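Side-chain contacts in afamin (Homo sapiens, PDB 6FAK), which carries hydrophobic molecules in body fluids, binds vitamin E and keeps lipidated Wnt proteins soluble and active: residues A[531-536]-A[546-551]; A[401-406]-A[436-441]; A[119-124]-A[135-140]. All coordinates share one frame; numbering follows the deposited sequence.

Contact 1 (A[531-536]-A[546-551]); sequences VNLVKL and QSLFTN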
ATOM      1  N   VAL A 531      22.089   6.078   1.830  1.00 23.23           N
ATOM      2  CA  VAL A 531      21.516   5.683   3.074  1.00 22.84           C
ATOM      3  C   VAL A 531      22.601   5.189   4.032  1.00 22.95           C
ATOM      4  O   VAL A 531      22.645   5.642   5.189  1.00 22.94           O
ATOM      5  CB  VAL A 531      20.351   4.688   2.898  1.00 22.71           C
ATOM      6  CG1 VAL A 531      19.906   4.060   4.216  1.00 22.65           C
ATOM      7  CG2 VAL A 531      19.181   5.407   2.255  1.00 22.64           C
ATOM      8  N   ASN A 532      23.438   4.279   3.576  1.00 23.10           N
ATOM      9  CA  ASN A 532      24.567   3.789   4.405  1.00 23.34           C
ATOM     10  C   ASN A 532      25.507   4.920   4.860  1.00 23.53           C
ATOM     11  O   ASN A 532      25.943   4.970   6.016  1.00 23.38           O
ATOM     12  CB  ASN A 532      25.331   2.653   3.705  1.00 23.44           C
ATOM     13  CG  ASN A 532      24.497   1.395   3.568  1.00 23.47           C
ATOM     14  OD1 ASN A 532      23.725   1.061   4.480  1.00 23.45           O
ATOM     15  ND2 ASN A 532      24.654   0.679   2.465  1.00 23.47           N
ATOM     16  N   LEU A 533      25.760   5.871   3.972  1.00 23.93           N
ATOM     17  CA  LEU A 533      26.560   7.042   4.314  1.00 24.16           C
ATOM     18  C   LEU A 533      25.958   7.878   5.452  1.00 24.13           C
ATOM     19  O   LEU A 533      26.710   8.328   6.387  1.00 24.07           O
ATOM     20  CB  LEU A 533      26.769   7.922   3.083  1.00 24.56           C
ATOM     21  CG  LEU A 533      27.763   9.053   3.256  1.00 25.09           C
ATOM     22  CD1 LEU A 533      29.181   8.531   3.481  1.00 25.40           C
ATOM     23  CD2 LEU A 533      27.668   9.948   2.022  1.00 25.40           C
ATOM     24  N   VAL A 534      24.632   8.066   5.386  1.00 24.01           N
ATOM     25  CA  VAL A 534      23.904   8.841   6.369  1.00 24.10           C
ATOM     26  C   VAL A 534      23.934   8.105   7.713  1.00 24.08           C
ATOM     27  O   VAL A 534      24.083   8.752   8.739  1.00 24.22           O
ATOM     28  CB  VAL A 534      22.449   9.197   5.969  1.00 24.10           C
ATOM     29  CG1 VAL A 534      21.764   9.937   7.070  1.00 24.19           C
ATOM     30  CG2 VAL A 534      22.420  10.131   4.757  1.00 24.38           C
ATOM     31  N   LYS A 535      23.789   6.776   7.706  1.00 23.86           N
ATOM     32  CA  LYS A 535      23.909   5.981   8.958  1.00 23.89           C
ATOM     33  C   LYS A 535      25.305   6.157   9.513  1.00 24.64           C
ATOM     34  O   LYS A 535      25.493   6.460  10.712  1.00 24.90           O
ATOM     35  CB  LYS A 535      23.641   4.503   8.707  1.00 23.47           C
ATOM     36  CG  LYS A 535      22.177   4.185   8.481  1.00 22.94           C
ATOM     37  CD  LYS A 535      21.936   2.737   8.183  1.00 22.95           C
ATOM     38  CE  LYS A 535      20.462   2.481   8.056  1.00 22.84           C
ATOM     39  NZ  LYS A 535      20.187   1.066   7.808  1.00 22.94           N
ATOM     40  N   LEU A 536      26.283   5.990   8.643  1.00 25.32           N
ATOM     41  CA  LEU A 536      27.688   6.071   9.080  1.00 26.47           C
ATOM     42  C   LEU A 536      28.036   7.457   9.701  1.00 27.42           C
ATOM     43  O   LEU A 536      28.638   7.533  10.776  1.00 27.39           O
ATOM     44  CB  LEU A 536      28.618   5.716   7.952  1.00 26.52           C
ATOM     45  CG  LEU A 536      30.116   5.937   8.328  1.00 26.96           C
ATOM     46  CD1 LEU A 536      30.587   5.025   9.442  1.00 27.03           C
ATOM     47  CD2 LEU A 536      30.956   5.781   7.075  1.00 27.08           C
ATOM     48  N   GLN A 546      24.705  16.051   2.061  1.00 28.75           N
ATOM     49  CA  GLN A 546      24.392  16.340   0.662  1.00 30.20           C
ATOM     50  C   GLN A 546      25.695  16.739  -0.093  1.00 31.47           C
ATOM     51  O   GLN A 546      25.962  16.266  -1.221  1.00 31.31           O
ATOM     52  CB  GLN A 546      23.364  17.450   0.598  1.00 32.47           C
ATOM     53  CG  GLN A 546      22.977  17.925  -0.788  1.00 36.49           C
ATOM     54  CD  GLN A 546      22.198  16.880  -1.590  1.00 43.06           C
ATOM     55  OE1 GLN A 546      21.296  16.191  -1.065  1.00 47.03           O
ATOM     56  NE2 GLN A 546      22.495  16.802  -2.885  1.00 44.74           N
ATOM     57  N   SER A 547      26.522  17.559   0.546  1.00 30.47           N
ATOM     58  CA  SER A 547      27.780  17.964  -0.069  1.00 30.43           C
ATOM     59  C   SER A 547      28.723  16.789  -0.313  1.00 31.11           C
ATOM     60  O   SER A 547      29.270  16.647  -1.410  1.00 31.35           O
ATOM     61  CB  SER A 547      28.458  19.025   0.773  1.00 30.30           C
ATOM     62  OG  SER A 547      27.700  20.243   0.794  1.00 30.83           O
ATOM     63  N   LEU A 548      28.891  15.938   0.688  1.00 30.95           N
ATOM     64  CA  LEU A 548      29.722  14.782   0.555  1.00 32.11           C
ATOM     65  C   LEU A 548      29.227  13.820  -0.513  1.00 31.86           C
ATOM     66  O   LEU A 548      30.003  13.254  -1.283  1.00 31.48           O
ATOM     67  CB  LEU A 548      29.872  14.087   1.898  1.00 33.92           C
ATOM     68  CG  LEU A 548      30.789  12.870   2.010  1.00 36.33           C
ATOM     69  CD1 LEU A 548      32.210  13.229   1.589  1.00 35.66           C
ATOM     70  CD2 LEU A 548      30.748  12.386   3.452  1.00 37.95           C
ATOM     71  N   PHE A 549      27.924  13.588  -0.514  1.00 31.62           N
ATOM     72  CA  PHE A 549      27.309  12.752  -1.528  1.00 30.77           C
ATOM     73  C   PHE A 549      27.546  13.298  -2.940  1.00 31.28           C
ATOM     74  O   PHE A 549      27.842  12.515  -3.853  1.00 32.76           O
ATOM     75  CB  PHE A 549      25.812  12.635  -1.269  1.00 30.42           C
ATOM     76  CG  PHE A 549      25.109  11.841  -2.307  1.00 30.49           C
ATOM     77  CD1 PHE A 549      25.322  10.476  -2.401  1.00 30.67           C
ATOM     78  CD2 PHE A 549      24.270  12.456  -3.207  1.00 31.62           C
ATOM     79  CE1 PHE A 549      24.679   9.706  -3.363  1.00 30.88           C
ATOM     80  CE2 PHE A 549      23.597  11.688  -4.163  1.00 33.27           C
ATOM     81  CZ  PHE A 549      23.821  10.315  -4.240  1.00 32.03           C
ATOM     82  N   THR A 550      27.380  14.602  -3.134  1.00 30.90           N
ATOM     83  CA  THR A 550      27.617  15.171  -4.448  1.00 32.78           C
ATOM     84  C   THR A 550      29.101  15.113  -4.831  1.00 31.89           C
ATOM     85  O   THR A 550      29.384  15.044  -5.999  1.00 31.17           O
ATOM     86  CB  THR A 550      27.165  16.635  -4.636  1.00 34.29           C
ATOM     87  OG1 THR A 550      27.990  17.521  -3.836  1.00 34.13           O
ATOM     88  CG2 THR A 550      25.706  16.743  -4.302  1.00 34.79           C
ATOM     89  N   ASN A 551      30.009  15.149  -3.856  1.00 31.42           N
ATOM     90  CA  ASN A 551      31.448  14.915  -4.131  1.00 32.13           C
ATOM     91  C   ASN A 551      31.665  13.491  -4.749  1.00 33.47           C
ATOM     92  O   ASN A 551      32.223  13.331  -5.846  1.00 32.99           O
ATOM     93  CB  ASN A 551      32.224  15.092  -2.834  1.00 31.88           C
ATOM     94  CG  ASN A 551      33.731  15.216  -3.035  1.00 32.47           C
ATOM     95  OD1 ASN A 551      34.294  14.733  -4.006  1.00 32.70           O
ATOM     96  ND2 ASN A 551      34.381  15.799  -2.070  1.00 32.09           N
TER
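L533 and L548 meet through their methyl ends, and their side chains run at a slant to each other. CD2 of L548 lies against both branches of L533. It is 4.2 Å from L533 CD1 and equally far from L533 CD2. One methyl of L548 thus faces the fork of the other leucine. In L533, CG stands anti to the backbone N (chi1 -171°), which carries the fork out toward helix 542-560. Its CD2 also comes near the main chain there, 4.4 Å from F549 N. The ring of F549 is turned to other partners, and packs edge-to-face with Y408. The contact is small, and its side-chain part is apolar. The two segments come closest at L533 CA and F549 CA, 8.2 Å apart, and the leucine branches meet between the helices. On the outer side of helix 542-560, T550 OG1 donates to S547 O at 2.9 Å. That carbonyl also accepts from N551 N on the same face of its plane. The leucine pair joins two consecutive helices, 521-536 and 542-560, of the third albumin domain. Helix 376-417 lies beside both, helix 423-440 packs on V531 and K535, and strand 503-504 borders N532, K535 and L536.

Contact 2 (A[401-406]-A[436-441]); sequences LGKDGL and AFTTCC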
ATOM      1  N   LEU A 401      14.776  20.320  -8.707  1.00 38.73           N
ATOM      2  CA  LEU A 401      15.820  19.285  -8.537  1.00 39.17           C
ATOM      3  C   LEU A 401      15.659  18.044  -9.348  1.00 38.93           C
ATOM      4  O   LEU A 401      16.598  17.228  -9.404  1.00 40.51           O
ATOM      5  CB  LEU A 401      15.893  18.855  -7.084  1.00 39.72           C
ATOM      6  CG  LEU A 401      16.047  20.000  -6.079  1.00 41.04           C
ATOM      7  CD1 LEU A 401      16.045  19.380  -4.687  1.00 40.98           C
ATOM      8  CD2 LEU A 401      17.268  20.858  -6.374  1.00 39.58           C
ATOM      9  N   GLY A 402      14.466  17.830  -9.903  1.00 35.97           N
ATOM     10  CA  GLY A 402      14.146  16.564 -10.564  1.00 34.40           C
ATOM     11  C   GLY A 402      13.919  15.433  -9.598  1.00 33.21           C
ATOM     12  O   GLY A 402      14.051  15.599  -8.382  1.00 33.82           O
ATOM     13  N   LYS A 403      13.565  14.283 -10.124  1.00 32.97           N
ATOM     14  CA  LYS A 403      13.165  13.137  -9.324  1.00 35.25           C
ATOM     15  C   LYS A 403      14.275  12.608  -8.372  1.00 35.66           C
ATOM     16  O   LYS A 403      14.066  12.435  -7.147  1.00 33.11           O
ATOM     17  CB  LYS A 403      12.698  12.034 -10.250  1.00 37.87           C
ATOM     18  CG  LYS A 403      12.346  10.753  -9.549  1.00 40.83           C
ATOM     19  CD  LYS A 403      12.285   9.567 -10.498  1.00 45.85           C
ATOM     20  CE  LYS A 403      11.699   8.360  -9.768  1.00 49.59           C
ATOM     21  NZ  LYS A 403      12.581   7.174  -9.847  1.00 55.23           N
ATOM     22  N   ASP A 404      15.436  12.362  -8.966  1.00 35.58           N
ATOM     23  CA  ASP A 404      16.593  11.843  -8.266  1.00 37.00           C
ATOM     24  C   ASP A 404      17.080  12.799  -7.172  1.00 34.55           C
ATOM     25  O   ASP A 404      17.305  12.378  -6.024  1.00 31.72           O
ATOM     26  CB  ASP A 404      17.733  11.579  -9.254  1.00 41.27           C
ATOM     27  CG  ASP A 404      17.458  10.440 -10.213  1.00 44.20           C
ATOM     28  OD1 ASP A 404      16.533   9.664 -10.039  1.00 46.43           O
ATOM     29  OD2 ASP A 404      18.261  10.279 -11.136  1.00 60.56           O
ATOM     30  N   GLY A 405      17.197  14.076  -7.518  1.00 34.26           N
ATOM     31  CA  GLY A 405      17.640  15.124  -6.572  1.00 34.19           C
ATOM     32  C   GLY A 405      16.734  15.275  -5.359  1.00 34.08           C
ATOM     33  O   GLY A 405      17.203  15.389  -4.223  1.00 34.10           O
ATOM     34  N   LEU A 406      15.427  15.244  -5.592  1.00 32.36           N
ATOM     35  CA  LEU A 406      14.478  15.280  -4.507  1.00 32.49           C
ATOM     36  C   LEU A 406      14.553  13.999  -3.688  1.00 31.29           C
ATOM     37  O   LEU A 406      14.427  14.066  -2.490  1.00 31.56           O
ATOM     38  CB  LEU A 406      13.018  15.452  -5.001  1.00 33.62           C
ATOM     39  CG  LEU A 406      11.971  15.699  -3.889  1.00 38.28           C
ATOM     40  CD1 LEU A 406      12.325  16.824  -2.920  1.00 38.29           C
ATOM     41  CD2 LEU A 406      10.598  15.954  -4.485  1.00 39.23           C
ATOM     42  N   ALA A 436       4.976   9.962  -5.373  1.00 31.55           N
ATOM     43  CA  ALA A 436       3.894  10.892  -5.167  1.00 31.48           C
ATOM     44  C   ALA A 436       4.093  12.160  -6.001  1.00 32.35           C
ATOM     45  O   ALA A 436       3.125  12.680  -6.588  1.00 33.09           O
ATOM     46  CB  ALA A 436       3.770  11.267  -3.712  1.00 30.54           C
ATOM     47  N   PHE A 437       5.313  12.664  -6.048  1.00 30.96           N
ATOM     48  CA  PHE A 437       5.598  13.917  -6.785  1.00 33.57           C
ATOM     49  C   PHE A 437       5.725  13.774  -8.274  1.00 33.52           C
ATOM     50  O   PHE A 437       5.195  14.621  -9.018  1.00 34.71           O
ATOM     51  CB  PHE A 437       6.805  14.622  -6.180  1.00 35.35           C
ATOM     52  CG  PHE A 437       6.590  14.914  -4.757  1.00 36.12           C
ATOM     53  CD1 PHE A 437       5.832  15.981  -4.391  1.00 37.30           C
ATOM     54  CD2 PHE A 437       7.019  14.036  -3.788  1.00 37.34           C
ATOM     55  CE1 PHE A 437       5.551  16.219  -3.069  1.00 37.54           C
ATOM     56  CE2 PHE A 437       6.734  14.268  -2.462  1.00 38.14           C
ATOM     57  CZ  PHE A 437       5.982  15.357  -2.107  1.00 36.66           C
ATOM     58  N   THR A 438       6.344  12.683  -8.724  1.00 34.14           N
ATOM     59  CA  THR A 438       6.455  12.391 -10.163  1.00 34.68           C
ATOM     60  C   THR A 438       5.115  12.055 -10.805  1.00 35.35           C
ATOM     61  O   THR A 438       4.883  12.358 -11.958  1.00 36.35           O
ATOM     62  CB  THR A 438       7.399  11.197 -10.470  1.00 36.88           C
ATOM     63  OG1 THR A 438       6.866  10.005  -9.889  1.00 38.60           O
ATOM     64  CG2 THR A 438       8.813  11.421  -9.945  1.00 39.25           C
ATOM     65  N   THR A 439       4.247  11.399 -10.075  1.00 33.86           N
ATOM     66  CA  THR A 439       2.927  11.095 -10.541  1.00 35.79           C
ATOM     67  C   THR A 439       1.986  12.325 -10.581  1.00 38.74           C
ATOM     68  O   THR A 439       1.172  12.407 -11.491  1.00 40.37           O
ATOM     69  CB  THR A 439       2.298  10.040  -9.617  1.00 35.64           C
ATOM     70  OG1 THR A 439       3.123   8.868  -9.641  1.00 36.74           O
ATOM     71  CG2 THR A 439       0.884   9.696 -10.018  1.00 36.04           C
ATOM     72  N   CYS A 440       2.095  13.242  -9.610  1.00 35.42           N
ATOM     73  CA  CYS A 440       1.039  14.217  -9.328  1.00 35.13           C
ATOM     74  C   CYS A 440       1.368  15.665  -9.558  1.00 34.60           C
ATOM     75  O   CYS A 440       0.443  16.479  -9.668  1.00 33.73           O
ATOM     76  CB  CYS A 440       0.649  14.132  -7.842  1.00 33.62           C
ATOM     77  SG  CYS A 440       0.154  12.506  -7.233  1.00 33.96           S
ATOM     78  N   CYS A 441       2.649  16.039  -9.498  1.00 34.52           N
ATOM     79  CA  CYS A 441       2.985  17.464  -9.473  1.00 36.91           C
ATOM     80  C   CYS A 441       2.555  18.048 -10.828  1.00 39.10           C
ATOM     81  O   CYS A 441       2.636  17.376 -11.841  1.00 39.62           O
ATOM     82  CB  CYS A 441       4.435  17.764  -9.089  1.00 37.02           C
ATOM     83  SG  CYS A 441       4.857  17.536  -7.321  1.00 39.50           S
TER
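This contact belongs to the Cys-Cys disulfide region of the third albumin domain, where the end of helix 423-440 packs beside the long helix 376-417. Two pairs of side chains make it, one nearer the surface and one buried. In the outer pair, the methyl CG2 of T438 rests against the aliphatic stem of K403. It is 3.6 Å from K403 CG, and the stem's CB and CD lie only slightly farther off. The two side chains cross at a slant. The methyl touches the stem from CB to CD, short of the amine. At T438, chi1 of 63° puts OG1 between the backbone N and the carbonyl carbon and leaves CG2 facing the lysine. The hydroxyl OG1 bonds back to T435 O in its own helix. The lysine chain bends at its last torsion, and NZ forms a salt bridge with E431, farther back on helix 423-440. K403 therefore touches that helix with both its stem and its charged end.

In the buried pair, L406 CD2 approaches the F437 ring obliquely, 4.1 Å from F437 CD2 and as close to F437 CG. The leucine and phenylalanine side chains stand at about a right angle. C441 SG lies in the plane of the same ring, at its edge. F398 adds to this apolar cluster from helix 376-417, touching L406, T438 and C441. V450 of helix 446-462 also packs on F437.

Helix 423-440 ends at C440, and C441 follows just beyond it. C441 is joined to C395 of helix 376-417, and C440 to C449 of helix 446-462. Such a Cys-Cys pair, linking three helices through two disulfides, is characteristic of the albumin family.

Contact 3 (A[119-124]-A[135-140]); sequences PTLDPE and ESLLNH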
ATOM      1  N   PRO A 119      12.358 -15.685  -9.502  1.00 44.99           N
ATOM      2  CA  PRO A 119      12.966 -16.525 -10.564  1.00 49.75           C
ATOM      3  C   PRO A 119      12.496 -16.151 -11.986  1.00 56.49           C
ATOM      4  O   PRO A 119      11.390 -16.518 -12.394  1.00 61.89           O
ATOM      5  CB  PRO A 119      12.531 -17.957 -10.200  1.00 45.86           C
ATOM      6  CG  PRO A 119      11.273 -17.776  -9.429  1.00 44.33           C
ATOM      7  CD  PRO A 119      11.312 -16.416  -8.758  1.00 42.67           C
ATOM      8  N   THR A 120      13.324 -15.410 -12.712  1.00 60.17           N
ATOM      9  CA  THR A 120      13.008 -15.044 -14.109  1.00 67.56           C
ATOM     10  C   THR A 120      13.347 -16.196 -15.068  1.00 59.89           C
ATOM     11  O   THR A 120      14.456 -16.700 -15.043  1.00 66.55           O
ATOM     12  CB  THR A 120      13.784 -13.793 -14.582  1.00 71.87           C
ATOM     13  OG1 THR A 120      13.781 -12.792 -13.557  1.00 83.11           O
ATOM     14  CG2 THR A 120      13.151 -13.220 -15.863  1.00 76.07           C
ATOM     15  N   LEU A 121      12.389 -16.594 -15.904  1.00 56.04           N
ATOM     16  CA  LEU A 121      12.628 -17.585 -16.941  1.00 57.09           C
ATOM     17  C   LEU A 121      13.325 -16.948 -18.125  1.00 55.55           C
ATOM     18  O   LEU A 121      13.157 -15.759 -18.416  1.00 51.89           O
ATOM     19  CB  LEU A 121      11.319 -18.208 -17.440  1.00 61.17           C
ATOM     20  CG  LEU A 121      10.539 -19.073 -16.452  1.00 68.05           C
ATOM     21  CD1 LEU A 121       9.073 -19.170 -16.857  1.00 68.66           C
ATOM     22  CD2 LEU A 121      11.173 -20.451 -16.323  1.00 70.84           C
ATOM     23  N   ASP A 122      14.089 -17.763 -18.831  1.00 53.42           N
ATOM     24  CA  ASP A 122      14.560 -17.396 -20.152  1.00 53.93           C
ATOM     25  C   ASP A 122      13.341 -17.068 -21.045  1.00 49.21           C
ATOM     26  O   ASP A 122      12.383 -17.843 -21.107  1.00 46.79           O
ATOM     27  CB  ASP A 122      15.371 -18.552 -20.769  1.00 54.13           C
ATOM     28  CG  ASP A 122      15.823 -18.250 -22.177  1.00 53.40           C
ATOM     29  OD1 ASP A 122      16.841 -17.556 -22.338  1.00 52.69           O
ATOM     30  OD2 ASP A 122      15.141 -18.686 -23.113  1.00 50.25           O
ATOM     31  N   PRO A 123      13.381 -15.937 -21.760  1.00 51.85           N
ATOM     32  CA  PRO A 123      12.233 -15.537 -22.594  1.00 51.14           C
ATOM     33  C   PRO A 123      11.741 -16.598 -23.556  1.00 49.60           C
ATOM     34  O   PRO A 123      10.534 -16.757 -23.702  1.00 47.03           O
ATOM     35  CB  PRO A 123      12.732 -14.325 -23.373  1.00 52.57           C
ATOM     36  CG  PRO A 123      13.975 -13.906 -22.717  1.00 53.76           C
ATOM     37  CD  PRO A 123      14.503 -14.995 -21.859  1.00 54.94           C
ATOM     38  N   GLU A 124      12.661 -17.325 -24.200  0.52 50.01           N
ATOM     39  CA  GLU A 124      12.265 -18.379 -25.135  0.52 50.46           C
ATOM     40  C   GLU A 124      11.613 -19.571 -24.419  0.52 52.85           C
ATOM     41  O   GLU A 124      10.569 -20.063 -24.855  0.52 54.03           O
ATOM     42  CB  GLU A 124      13.437 -18.816 -26.043  0.52 51.76           C
ATOM     43  CG  GLU A 124      13.722 -17.833 -27.187  0.52 50.41           C
ATOM     44  CD  GLU A 124      14.621 -16.669 -26.792  0.52 47.22           C
ATOM     45  OE1 GLU A 124      15.626 -16.932 -26.085  0.52 45.27           O
ATOM     46  OE2 GLU A 124      14.327 -15.509 -27.202  0.52 43.95           O
ATOM     47  N   GLU A 135      -1.069 -23.846 -17.535  1.00 64.17           N
ATOM     48  CA  GLU A 135      -1.602 -23.952 -16.186  1.00 59.52           C
ATOM     49  C   GLU A 135      -0.411 -23.978 -15.216  1.00 57.33           C
ATOM     50  O   GLU A 135      -0.402 -23.250 -14.215  1.00 57.75           O
ATOM     51  CB  GLU A 135      -2.474 -25.216 -16.037  1.00 70.68           C
ATOM     52  CG  GLU A 135      -3.853 -24.998 -15.422  1.00 78.79           C
ATOM     53  CD  GLU A 135      -4.697 -26.279 -15.403  1.00 88.96           C
ATOM     54  OE1 GLU A 135      -4.190 -27.316 -14.920  1.00 91.04           O
ATOM     55  OE2 GLU A 135      -5.867 -26.261 -15.867  1.00 84.83           O
ATOM     56  N   SER A 136       0.603 -24.780 -15.523  1.00 52.00           N
ATOM     57  CA  SER A 136       1.828 -24.799 -14.711  1.00 52.69           C
ATOM     58  C   SER A 136       2.553 -23.457 -14.594  1.00 53.78           C
ATOM     59  O   SER A 136       3.100 -23.148 -13.528  1.00 53.98           O
ATOM     60  CB  SER A 136       2.820 -25.819 -15.226  1.00 53.73           C
ATOM     61  OG  SER A 136       3.929 -25.912 -14.336  1.00 55.19           O
ATOM     62  N   LEU A 137       2.568 -22.677 -15.676  1.00 54.11           N
ATOM     63  CA  LEU A 137       3.285 -21.410 -15.695  1.00 50.03           C
ATOM     64  C   LEU A 137       2.566 -20.402 -14.840  1.00 47.41           C
ATOM     65  O   LEU A 137       3.187 -19.700 -14.068  1.00 47.57           O
ATOM     66  CB  LEU A 137       3.407 -20.862 -17.114  1.00 54.03           C
ATOM     67  CG  LEU A 137       4.268 -19.594 -17.240  1.00 55.33           C
ATOM     68  CD1 LEU A 137       5.726 -19.973 -17.439  1.00 58.58           C
ATOM     69  CD2 LEU A 137       3.775 -18.688 -18.359  1.00 55.94           C
ATOM     70  N   LEU A 138       1.266 -20.296 -15.022  1.00 45.53           N
ATOM     71  CA  LEU A 138       0.469 -19.371 -14.262  1.00 46.26           C
ATOM     72  C   LEU A 138       0.430 -19.788 -12.782  1.00 41.66           C
ATOM     73  O   LEU A 138       0.448 -18.921 -11.920  1.00 37.52           O
ATOM     74  CB  LEU A 138      -0.945 -19.256 -14.848  1.00 52.80           C
ATOM     75  CG  LEU A 138      -1.746 -17.975 -14.543  1.00 67.39           C
ATOM     76  CD1 LEU A 138      -2.282 -17.323 -15.812  1.00 73.19           C
ATOM     77  CD2 LEU A 138      -2.884 -18.225 -13.561  1.00 68.68           C
ATOM     78  N   ASN A 139       0.358 -21.093 -12.498  1.00 38.60           N
ATOM     79  CA  ASN A 139       0.411 -21.585 -11.124  1.00 38.32           C
ATOM     80  C   ASN A 139       1.703 -21.152 -10.429  1.00 36.05           C
ATOM     81  O   ASN A 139       1.643 -20.625  -9.336  1.00 33.57           O
ATOM     82  CB  ASN A 139       0.268 -23.097 -11.021  1.00 38.72           C
ATOM     83  CG  ASN A 139      -1.173 -23.578 -11.179  1.00 42.10           C
ATOM     84  OD1 ASN A 139      -2.118 -22.796 -11.114  1.00 45.02           O
ATOM     85  ND2 ASN A 139      -1.338 -24.887 -11.383  1.00 41.19           N
ATOM     86  N   HIS A 140       2.848 -21.341 -11.083  0.53 35.37           N
ATOM     87  CA  HIS A 140       4.143 -20.963 -10.498  0.53 35.56           C
ATOM     88  C   HIS A 140       4.304 -19.439 -10.377  0.53 35.40           C
ATOM     89  O   HIS A 140       4.783 -18.935  -9.346  0.53 33.20           O
ATOM     90  CB  HIS A 140       5.314 -21.597 -11.266  0.53 36.87           C
ATOM     91  CG  HIS A 140       6.624 -21.519 -10.538  0.53 37.46           C
ATOM     92  ND1 HIS A 140       7.170 -22.583  -9.857  0.53 38.46           N
ATOM     93  CD2 HIS A 140       7.490 -20.490 -10.377  0.53 37.27           C
ATOM     94  CE1 HIS A 140       8.310 -22.212  -9.304  0.53 37.77           C
ATOM     95  NE2 HIS A 140       8.530 -20.949  -9.610  0.53 36.65           N
TER
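The backbone of 119-124 runs extended through P119 to L121 and enters helix 123-132 after D122, while 135-140 is helical throughout; the main chains stay far apart, with 9.9 Å from P119 CA to H140 CA. Side chains close the distance at two points. L121 and L137 meet at a slant through one methyl each. The carbons L121 CD1 and L137 CD1 are only 3.5 Å apart, tighter than usual van der Waals contact. With CG anti to the backbone N (chi1 -174°), the tip of L137 swings round to L121 although its CB is not aimed there. At the second point the P119 ring borders the H140 imidazole. P119 CG lies at the edge of that ring, near its plane, 4.2 Å from H140 NE2. This pairing is tentative, because H140 was deposited in two conformers. D122 is the N-cap of helix 123-132. Its OD2 accepts from E124 N in a weak bond of 3.0 Å, bent to 125° at the hydrogen. E125 N also donates to this oxygen.

The contact lies on the surface of the first albumin domain. L137 reaches A129 and Y130 of helix 123-132, and L121 reaches K126. H140 also appears to meet the ring of F39, with the same reservation, and helix 22-33 packs against L138 and N139. Helix 177-209 backs P123.

Along the chain, contact 3 comes first, then contact 2, then contact 1, and none encloses another. Contact 3 lies in the first albumin domain. Contacts 1 and 2 share the third, on the same side of the chain's centre. Their centres are about 20 Å apart and their nearest atoms about 5 Å, without touching. Helices 376-417 and 423-440, which form contact 2, also pack on residues of contact 1, so the two are linked through shared helices. Contact 3 is remote, with its centre about 35 Å from that of contact 2 and about 40 Å from that of contact 1. Two of the contacts therefore join helices of the third domain, and one joins parts of the first. None lies in the second domain, whose pocket takes hydrophobic ligands.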